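Local coordinates for multidrug resistance protein (PDB 1YC9) that probably serves as the outer membrane channel of a multidrug efflux system, with possible roles in resistance to puromycin, acriflavine and tetraphenylarsonium chloride, at residues 276-279 and 280-284. The protein carries 1 engineered substitution. Sequence-based numbering, arbitrary orientation. Where two conformers were deposited one is given.
Sequences VGIA and QAQFY
The closing turns of helix 260-281, where it gives way to the beta barrel, bring Val-276 and Gly-277 into contact with Gln-280 and Ala-281. Two backbone bonds establish regular alpha-helical geometry: Gln-280 N donates to Val-276 O at 3.0 Å with an N-H...O angle of 165°, and Ala-281 N to Gly-277 O at 2.9 Å. One residue later the pattern degrades. Gln-282 N divides weakly between Ile-278 O, at 3.1 Å and 133°, and Ala-279 O, at 3.4 Å. From there the backbone tightens: Phe-283 N bonds Gln-280 O, and a type I beta turn spans Ala-281 to Tyr-284, closed by Tyr-284 N on Ala-281 O.

With CG of Gln-280 anti to its carbonyl carbon (chi1 -72°) and the chain extended beyond, CG passes 3.5 Å from Val-276 O, and the two side chains cross obliquely, with Gln-280 NE2 3.9 Å from Val-276 CG1. Ala-279 O meets the Phe-283 ring at an oblique angle, 3.5 Å from CD1, whereas Gln-280 O lies in the ring plane at its edge. Ile-278 and Ala-281 pack on helix 117-183 through Lys-117, while Ala-279 and Phe-283 meet helix 326-391 at Leu-331 and Leu-327. Tyr-284 turns its ring to Trp-115, just before strand 286-298 begins. Bonds of i+4 type giving way to i+3 bonds and a type I turn are characteristic of a helix C-terminus that tightens into a turn, here at the helix-to-strand junction of the outer membrane factor fold, between alpha-helical tunnel and beta barrel.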
ATOM      1  N   VAL A 276      25.797  -9.050  -6.584  1.00 20.10           N
ATOM      2  CA  VAL A 276      26.645  -9.805  -5.684  1.00 19.43           C
ATOM      3  C   VAL A 276      28.012  -9.880  -6.334  1.00 20.71           C
ATOM      4  O   VAL A 276      29.044  -9.705  -5.671  1.00 19.93           O
ATOM      5  CB  VAL A 276      26.074 -11.219  -5.338  1.00 20.50           C
ATOM      6  CG1 VAL A 276      27.083 -12.061  -4.613  1.00 22.33           C
ATOM      7  CG2 VAL A 276      24.811 -11.104  -4.552  1.00 18.94           C
ATOM      8  N   GLY A 277      28.042 -10.159  -7.653  1.00 20.59           N
ATOM      9  CA  GLY A 277      29.298 -10.161  -8.342  1.00 20.59           C
ATOM     10  C   GLY A 277      30.052  -8.840  -8.287  1.00 19.10           C
ATOM     11  O   GLY A 277      31.261  -8.849  -8.149  1.00 20.92           O
ATOM     12  N   ILE A 278      29.356  -7.736  -8.468  1.00 18.10           N
ATOM     13  CA  ILE A 278      29.948  -6.429  -8.381  1.00 18.68           C
ATOM     14  C   ILE A 278      30.611  -6.290  -7.014  1.00 18.21           C
ATOM     15  O   ILE A 278      31.731  -5.772  -6.909  1.00 17.71           O
ATOM     16  CB  ILE A 278      28.898  -5.342  -8.546  1.00 17.35           C
ATOM     17  CG1 ILE A 278      28.361  -5.294 -10.026  1.00 21.31           C
ATOM     18  CG2 ILE A 278      29.436  -3.975  -8.187  1.00 18.64           C
ATOM     19  CD1 ILE A 278      27.127  -4.462 -10.166  1.00 22.24           C
ATOM     20  N   ALA A 279      29.876  -6.658  -5.964  1.00 18.19           N
ATOM     21  CA  ALA A 279      30.379  -6.460  -4.592  1.00 17.79           C
ATOM     22  C   ALA A 279      31.634  -7.299  -4.346  1.00 18.33           C
ATOM     23  O   ALA A 279      32.599  -6.868  -3.686  1.00 17.22           O
ATOM     24  CB  ALA A 279      29.315  -6.804  -3.541  1.00 17.99           C
ATOM     25  N   GLN A 280      31.626  -8.503  -4.874  1.00 18.12           N
ATOM     26  CA  GLN A 280      32.819  -9.329  -4.835  1.00 20.37           C
ATOM     27  C   GLN A 280      34.007  -8.699  -5.580  1.00 19.99           C
ATOM     28  O   GLN A 280      35.131  -8.720  -5.081  1.00 19.95           O
ATOM     29  CB  GLN A 280      32.538 -10.730  -5.406  1.00 20.42           C
ATOM     30  CG  GLN A 280      31.678 -11.629  -4.499  1.00 25.09           C
ATOM     31  CD  GLN A 280      31.193 -12.927  -5.208  1.00 31.81           C
ATOM     32  OE1 GLN A 280      31.294 -13.054  -6.435  1.00 35.70           O
ATOM     33  NE2 GLN A 280      30.601 -13.829  -4.438  1.00 34.35           N
ATOM     34  N   ALA A 281      33.742  -8.118  -6.768  1.00 19.54           N
ATOM     35  CA  ALA A 281      34.783  -7.567  -7.590  1.00 19.36           C
ATOM     36  C   ALA A 281      35.400  -6.301  -7.015  1.00 18.71           C
ATOM     37  O   ALA A 281      36.515  -5.949  -7.362  1.00 18.39           O
ATOM     38  CB  ALA A 281      34.245  -7.296  -8.985  1.00 18.99           C
ATOM     39  N   GLN A 282      34.691  -5.654  -6.107  1.00 19.79           N
ATOM     40  CA  GLN A 282      35.202  -4.473  -5.428  0.50 20.42           C
ATOM     41  C   GLN A 282      36.394  -4.749  -4.516  1.00 20.26           C
ATOM     42  O   GLN A 282      37.128  -3.845  -4.171  1.00 21.38           O
ATOM     43  CB  GLN A 282      34.074  -3.765  -4.654  0.50 20.35           C
ATOM     44  CG  GLN A 282      33.143  -2.999  -5.568  0.50 21.62           C
ATOM     45  CD  GLN A 282      31.973  -2.376  -4.839  0.50 25.09           C
ATOM     46  OE1 GLN A 282      31.622  -2.779  -3.692  0.50 29.15           O
ATOM     47  NE2 GLN A 282      31.365  -1.396  -5.475  0.50 19.66           N
ATOM     48  N   PHE A 283      36.588  -6.005  -4.140  1.00 20.80           N
ATOM     49  CA  PHE A 283      37.777  -6.392  -3.409  1.00 20.73           C
ATOM     50  C   PHE A 283      39.053  -6.467  -4.258  1.00 21.58           C
ATOM     51  O   PHE A 283      40.162  -6.429  -3.718  1.00 22.64           O
ATOM     52  CB  PHE A 283      37.544  -7.727  -2.722  1.00 21.21           C
ATOM     53  CG  PHE A 283      36.593  -7.664  -1.526  1.00 22.71           C
ATOM     54  CD1 PHE A 283      35.245  -7.844  -1.695  1.00 26.14           C
ATOM     55  CD2 PHE A 283      37.088  -7.437  -0.224  1.00 29.47           C
ATOM     56  CE1 PHE A 283      34.367  -7.805  -0.622  1.00 23.84           C
ATOM     57  CE2 PHE A 283      36.233  -7.417   0.847  1.00 29.45           C
ATOM     58  CZ  PHE A 283      34.868  -7.616   0.653  1.00 26.89           C
ATOM     59  N   TYR A 284      38.891  -6.514  -5.581  1.00 19.92           N
ATOM     60  CA  TYR A 284      39.972  -6.683  -6.514  1.00 19.91           C
ATOM     61  C   TYR A 284      40.490  -5.344  -7.043  1.00 20.49           C
ATOM     62  O   TYR A 284      39.819  -4.322  -6.875  1.00 18.48           O
ATOM     63  CB  TYR A 284      39.509  -7.576  -7.675  1.00 19.91           C
ATOM     64  CG  TYR A 284      39.326  -8.998  -7.222  1.00 24.33           C
ATOM     65  CD1 TYR A 284      38.216  -9.369  -6.493  1.00 27.68           C
ATOM     66  CD2 TYR A 284      40.294  -9.992  -7.538  1.00 29.74           C
ATOM     67  CE1 TYR A 284      38.042 -10.676  -6.063  1.00 32.67           C
ATOM     68  CE2 TYR A 284      40.135 -11.304  -7.100  1.00 32.25           C
ATOM     69  CZ  TYR A 284      38.990 -11.638  -6.377  1.00 34.62           C
ATOM     70  OH  TYR A 284      38.771 -12.921  -5.908  1.00 42.12           O
TER